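Local coordinates for Lmo1340 protein (Listeria monocytogenes, PDB 4NLM) that is of unknown function but, as a probable surface lipoprotein, folds into a YqgU-like six-bladed beta propeller, at residues F47-G52 with L60-K65; S66-F71 with I84-E89. All coordinates share one frame; numbering follows the deposited sequence.

Contact 1 (F47-G52 with L60-K65); sequences FQRVVG and LLQTKK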
loop_
_atom_site.group_PDB
_atom_site.type_symbol
_atom_site.label_atom_id
_atom_site.label_comp_id
_atom_site.label_asym_id
_atom_site.label_seq_id
_atom_site.Cartn_x
_atom_site.Cartn_y
_atom_site.Cartn_z
ATOM N N PHE A 47 17.319 11.990 -4.179
ATOM C CA PHE A 47 16.188 11.108 -4.473
ATOM C C PHE A 47 15.649 10.624 -3.146
ATOM O O PHE A 47 16.405 10.135 -2.316
ATOM C CB PHE A 47 16.682 9.926 -5.301
ATOM C CG PHE A 47 15.626 8.853 -5.563
ATOM C CD1 PHE A 47 14.370 9.165 -6.094
ATOM C CD2 PHE A 47 15.892 7.541 -5.271
ATOM C CE1 PHE A 47 13.451 8.190 -6.327
ATOM C CE2 PHE A 47 14.968 6.548 -5.515
ATOM C CZ PHE A 47 13.741 6.873 -6.040
ATOM N N GLN A 48 14.344 10.794 -2.945
ATOM C CA GLN A 48 13.683 10.262 -1.752
ATOM C C GLN A 48 13.030 8.929 -2.131
ATOM O O GLN A 48 13.357 7.877 -1.618
ATOM C CB GLN A 48 12.713 11.272 -1.132
ATOM C CG GLN A 48 13.386 12.588 -0.810
ATOM C CD GLN A 48 14.505 12.398 0.196
ATOM O OE1 GLN A 48 14.293 11.839 1.272
ATOM N NE2 GLN A 48 15.698 12.823 -0.164
ATOM N N ARG A 49 12.052 8.961 -3.033
ATOM C CA ARG A 49 11.438 7.747 -3.523
ATOM C C ARG A 49 10.512 8.040 -4.686
ATOM O O ARG A 49 10.154 9.186 -4.943
ATOM C CB ARG A 49 10.604 7.069 -2.436
ATOM C CG ARG A 49 9.390 7.897 -2.001
ATOM C CD ARG A 49 8.489 7.185 -1.007
ATOM N NE ARG A 49 9.169 6.951 0.252
ATOM C CZ ARG A 49 9.714 5.798 0.643
ATOM N NH1 ARG A 49 10.302 5.740 1.818
ATOM N NH2 ARG A 49 9.649 4.695 -0.106
ATOM N N VAL A 50 10.151 6.975 -5.418
ATOM C CA VAL A 50 8.959 6.984 -6.265
ATOM C C VAL A 50 7.819 6.522 -5.361
ATOM O O VAL A 50 7.878 5.475 -4.749
ATOM C CB VAL A 50 9.122 6.072 -7.475
ATOM C CG1 VAL A 50 7.801 5.833 -8.183
ATOM C CG2 VAL A 50 10.135 6.697 -8.428
ATOM N N VAL A 51 6.752 7.339 -5.284
ATOM C CA VAL A 51 5.668 7.024 -4.365
ATOM C C VAL A 51 4.733 5.949 -4.962
ATOM O O VAL A 51 4.236 5.086 -4.262
ATOM C CB VAL A 51 4.871 8.301 -4.065
ATOM C CG1 VAL A 51 3.618 8.006 -3.225
ATOM C CG2 VAL A 51 5.761 9.316 -3.374
ATOM N N GLY A 52 4.516 6.021 -6.263
ATOM C CA GLY A 52 3.607 5.108 -6.960
ATOM C C GLY A 52 3.302 5.581 -8.349
ATOM O O GLY A 52 3.889 6.518 -8.835
ATOM N N LEU A 60 4.788 9.214 -9.556
ATOM C CA LEU A 60 5.001 10.319 -8.630
ATOM C C LEU A 60 6.407 10.214 -8.003
ATOM O O LEU A 60 6.667 9.267 -7.319
ATOM C CB LEU A 60 3.914 10.316 -7.548
ATOM C CG LEU A 60 4.011 11.412 -6.495
ATOM C CD1 LEU A 60 3.960 12.772 -7.124
ATOM C CD2 LEU A 60 2.939 11.243 -5.440
ATOM N N LEU A 61 7.215 11.198 -8.334
ATOM C CA LEU A 61 8.615 11.284 -7.899
ATOM C C LEU A 61 8.774 12.299 -6.798
ATOM O O LEU A 61 8.362 13.438 -6.927
ATOM C CB LEU A 61 9.459 11.701 -9.105
ATOM C CG LEU A 61 10.922 11.949 -8.847
ATOM C CD1 LEU A 61 11.671 10.722 -8.326
ATOM C CD2 LEU A 61 11.619 12.513 -10.078
ATOM N N GLN A 62 9.432 11.876 -5.722
ATOM C CA GLN A 62 9.735 12.721 -4.559
ATOM C C GLN A 62 11.247 12.872 -4.416
ATOM O O GLN A 62 11.981 11.891 -4.313
ATOM C CB GLN A 62 9.149 12.087 -3.314
ATOM C CG GLN A 62 9.319 12.934 -2.049
ATOM C CD GLN A 62 8.846 12.211 -0.827
ATOM O OE1 GLN A 62 7.950 11.369 -0.904
ATOM N NE2 GLN A 62 9.396 12.574 0.325
ATOM N N THR A 63 11.678 14.128 -4.425
ATOM C CA THR A 63 13.093 14.480 -4.253
ATOM C C THR A 63 13.151 15.621 -3.235
ATOM O O THR A 63 12.130 16.229 -2.892
ATOM C CB THR A 63 13.715 14.954 -5.564
ATOM O OG1 THR A 63 13.017 16.090 -6.084
ATOM C CG2 THR A 63 13.748 13.851 -6.619
ATOM N N LYS A 64 14.354 15.901 -2.742
ATOM C CA LYS A 64 14.538 16.965 -1.749
ATOM C C LYS A 64 15.881 17.631 -1.935
ATOM O O LYS A 64 16.922 16.960 -2.087
ATOM C CB LYS A 64 14.451 16.411 -0.316
ATOM C CG LYS A 64 14.526 17.489 0.759
ATOM C CD LYS A 64 14.351 16.929 2.154
ATOM C CE LYS A 64 14.520 18.021 3.197
ATOM N NZ LYS A 64 14.532 17.466 4.579
ATOM N N LYS A 65 15.864 18.956 -1.917
ATOM C CA LYS A 65 17.069 19.744 -2.073
ATOM C C LYS A 65 16.925 21.067 -1.351
ATOM O O LYS A 65 15.886 21.728 -1.438
ATOM C CB LYS A 65 17.347 19.995 -3.548
ATOM C CG LYS A 65 18.576 20.855 -3.789
ATOM C CD LYS A 65 18.802 21.073 -5.269
ATOM C CE LYS A 65 19.928 22.049 -5.548
ATOM N NZ LYS A 65 20.063 22.312 -7.009
HETATM O O HOH W 1 7.431 9.661 1.095
#
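Gln48 and Arg49 both turn their backbone N-H toward Gln62 O, which lies 2.9 Å from Gln48 N and 3.2 Å from Arg49 N, a classic beta bulge. Both donors come from one face of the carbonyl, each tilted 22° from its plane, and Arg49 O takes the Gln62 N-H. Because of the bulge Gln48 leans toward the neighbouring strand: its CB lies 3.8 Å from Gln62 NE2, and its chain, bent at chi2 (-61°), brings NE2 to 3.8 Å from Lys64 CB, where it also bonds to Glu46 O. Gln62 reaches out extended, CG anti to the backbone N (chi1 -176°), beside the arginine chain. Here a water donates to Gln62 OE1 at 2.7 Å and accepts a weak bond from Arg49 NE. The bulge shifts by one the register of an antiparallel hairpin, whose strands are the first two of a four-stranded sheet, a propeller blade. On the face of Phe47 and Val50, Leu61 CD1 meets the edge of the Phe47 ring, 3.7 Å from CE1. Val51 CB packs alongside Leu60 CD2 at 3.8 Å. Further out, Ile356 backs Phe47, Val50 and Leu61, whereas Ile96 touches Val51 and Leu60.

Contact 2 (S66-F71 with I84-E89); sequences SGVTYF and IFNTKE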
loop_
_atom_site.group_PDB
_atom_site.type_symbol
_atom_site.label_atom_id
_atom_site.label_comp_id
_atom_site.label_asym_id
_atom_site.label_seq_id
_atom_site.Cartn_x
_atom_site.Cartn_y
_atom_site.Cartn_z
ATOM N N SER A 66 17.972 21.447 -0.628
ATOM C CA SER A 66 17.967 22.696 0.101
ATOM C C SER A 66 16.744 22.842 1.002
ATOM O O SER A 66 16.192 23.931 1.134
ATOM C CB SER A 66 18.075 23.856 -0.876
ATOM O OG SER A 66 19.365 23.871 -1.432
ATOM N N GLY A 67 16.332 21.744 1.624
ATOM C CA GLY A 67 15.205 21.757 2.552
ATOM C C GLY A 67 13.836 21.746 1.939
ATOM O O GLY A 67 12.851 21.743 2.654
ATOM N N VAL A 68 13.782 21.726 0.619
ATOM C CA VAL A 68 12.517 21.723 -0.048
ATOM C C VAL A 68 12.252 20.346 -0.664
ATOM O O VAL A 68 13.107 19.819 -1.381
ATOM C CB VAL A 68 12.494 22.766 -1.175
ATOM C CG1 VAL A 68 11.141 22.754 -1.861
ATOM C CG2 VAL A 68 12.764 24.164 -0.627
ATOM N N THR A 69 11.101 19.752 -0.343
ATOM C CA THR A 69 10.693 18.503 -0.958
ATOM C C THR A 69 9.874 18.854 -2.175
ATOM O O THR A 69 8.922 19.653 -2.096
ATOM C CB THR A 69 9.890 17.629 0.007
ATOM O OG1 THR A 69 10.703 17.227 1.106
ATOM C CG2 THR A 69 9.384 16.390 -0.683
ATOM N N TYR A 70 10.227 18.217 -3.283
ATOM C CA TYR A 70 9.547 18.386 -4.545
ATOM C C TYR A 70 8.805 17.129 -4.963
ATOM O O TYR A 70 9.334 16.028 -4.883
ATOM C CB TYR A 70 10.534 18.760 -5.664
ATOM C CG TYR A 70 11.245 20.066 -5.422
ATOM C CD1 TYR A 70 12.443 20.111 -4.732
ATOM C CD2 TYR A 70 10.724 21.253 -5.884
ATOM C CE1 TYR A 70 13.099 21.301 -4.502
ATOM C CE2 TYR A 70 11.371 22.461 -5.637
ATOM C CZ TYR A 70 12.562 22.472 -4.959
ATOM O OH TYR A 70 13.199 23.674 -4.711
ATOM N N PHE A 71 7.573 17.312 -5.432
ATOM C CA PHE A 71 6.758 16.241 -6.007
ATOM C C PHE A 71 6.563 16.549 -7.477
ATOM O O PHE A 71 6.143 17.641 -7.841
ATOM C CB PHE A 71 5.414 16.109 -5.275
ATOM C CG PHE A 71 5.581 15.651 -3.871
ATOM C CD1 PHE A 71 5.740 14.319 -3.598
ATOM C CD2 PHE A 71 5.599 16.547 -2.825
ATOM C CE1 PHE A 71 5.913 13.870 -2.326
ATOM C CE2 PHE A 71 5.787 16.104 -1.529
ATOM C CZ PHE A 71 5.950 14.768 -1.277
ATOM N N ILE A 84 4.422 19.275 -9.487
ATOM C CA ILE A 84 3.120 19.238 -8.878
ATOM C C ILE A 84 3.026 20.144 -7.652
ATOM O O ILE A 84 2.206 21.034 -7.587
ATOM C CB ILE A 84 2.735 17.798 -8.476
ATOM C CG1 ILE A 84 2.768 16.876 -9.711
ATOM C CG2 ILE A 84 1.337 17.779 -7.859
ATOM C CD1 ILE A 84 2.811 15.408 -9.367
ATOM N N PHE A 85 3.909 19.946 -6.679
ATOM C CA PHE A 85 3.848 20.630 -5.377
ATOM C C PHE A 85 5.195 20.572 -4.717
ATOM O O PHE A 85 5.964 19.636 -4.944
ATOM C CB PHE A 85 2.782 19.892 -4.471
ATOM C CG PHE A 85 2.530 20.490 -3.131
ATOM C CD1 PHE A 85 1.523 21.416 -2.975
ATOM C CD2 PHE A 85 3.213 20.060 -2.006
ATOM C CE1 PHE A 85 1.239 21.962 -1.723
ATOM C CE2 PHE A 85 2.941 20.594 -0.754
ATOM C CZ PHE A 85 1.955 21.554 -0.619
ATOM N N ASN A 86 5.480 21.554 -3.886
ATOM C CA ASN A 86 6.693 21.508 -3.093
ATOM C C ASN A 86 6.414 22.058 -1.690
ATOM O O ASN A 86 5.468 22.829 -1.492
ATOM C CB ASN A 86 7.854 22.226 -3.792
ATOM C CG ASN A 86 7.651 23.720 -3.898
ATOM O OD1 ASN A 86 7.810 24.467 -2.915
ATOM N ND2 ASN A 86 7.392 24.175 -5.094
ATOM N N THR A 87 7.262 21.683 -0.723
ATOM C CA THR A 87 7.073 22.110 0.650
ATOM C C THR A 87 8.348 22.009 1.441
ATOM O O THR A 87 9.209 21.172 1.158
ATOM C CB THR A 87 5.990 21.269 1.367
ATOM O OG1 THR A 87 5.773 21.763 2.687
ATOM C CG2 THR A 87 6.337 19.805 1.430
ATOM N N LYS A 88 8.472 22.869 2.454
ATOM C CA LYS A 88 9.592 22.784 3.394
ATOM C C LYS A 88 9.214 21.986 4.644
ATOM O O LYS A 88 10.048 21.759 5.519
ATOM C CB LYS A 88 10.049 24.178 3.789
ATOM C CG LYS A 88 10.676 24.911 2.622
ATOM C CD LYS A 88 11.288 26.229 3.035
ATOM C CE LYS A 88 12.225 26.761 1.963
ATOM N NZ LYS A 88 13.475 25.954 1.857
ATOM N N GLU A 89 7.953 21.581 4.746
ATOM C CA GLU A 89 7.503 20.798 5.898
ATOM C C GLU A 89 8.127 19.395 5.897
ATOM O O GLU A 89 8.503 18.889 4.848
ATOM C CB GLU A 89 5.980 20.726 5.931
ATOM C CG GLU A 89 5.326 22.085 6.065
ATOM C CD GLU A 89 3.833 22.069 6.361
ATOM O OE1 GLU A 89 3.278 21.014 6.728
ATOM O OE2 GLU A 89 3.219 23.163 6.280
HETATM O O HOH W 2 15.770 25.582 3.483
HETATM O O HOH W 3 16.367 26.885 1.009
HETATM O O HOH W 4 12.841 22.135 5.268
HETATM O O HOH W 5 10.574 19.079 3.064
#
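Phe71 presents the edge of its ring to Phe85 O, with CD2 3.8 Å from that oxygen, and the same CD2 lies near the plane of the Phe85 ring, at its edge. On the opposite face of the sheet, with Asn86, the Tyr70 ring carries Val68 CG1 over one face, offset toward the rim, and runs beside Asn86, CD2 3.7 Å from Asn86 CB, ring and amide planes 50° apart. Val68 also touches Lys88: CG2 lies 3.7 Å from Lys88 CE, beyond which the lysine chain bends at its last torsion (chi4 -70°). Two waters join its ammonium to Ser66 O. A third water accepts from Thr69 OG1 and donates to Thr87 O and Glu89 O. Thr87 OG1 accepts from Glu89 N at 3.0 Å, an ST turn that closes the strand, and Glu89 forms a salt bridge with Arg117. Backbone bonds pair Thr69 with Thr87, and Phe71 N bonds to Phe85 O at 2.9 Å. At the far end Phe71 O accepts from Ile84 N and, weakly, from Phe85 N; Ile84 and Phe85 thus both face Phe71, a classic beta bulge in the outer hairpin of an antiparallel propeller blade.

How the contacts relate
Read from the N terminus, the chain illustrates how a meander builds a blade. Strand 47-55 turns back as strand 58-65, and contact 1 closes that first hairpin; after a short turn strand 68-75 follows, antiparallel to it, and strand 81-87 returns to close the second at contact 2. The two closures follow in series, neither nested nor crossed. Strands 58-65 and 68-75 join them as neighbours in one four-stranded sheet: Thr63 O lies 2.8 Å from Tyr70 N, a probable hydrogen bond, and Leu60 CD1 packs on Ile84 CD1 at 3.6 Å. Beyond 87 the chain enters strand 90-96, which begins the next sheet and touches side chains of both contacts.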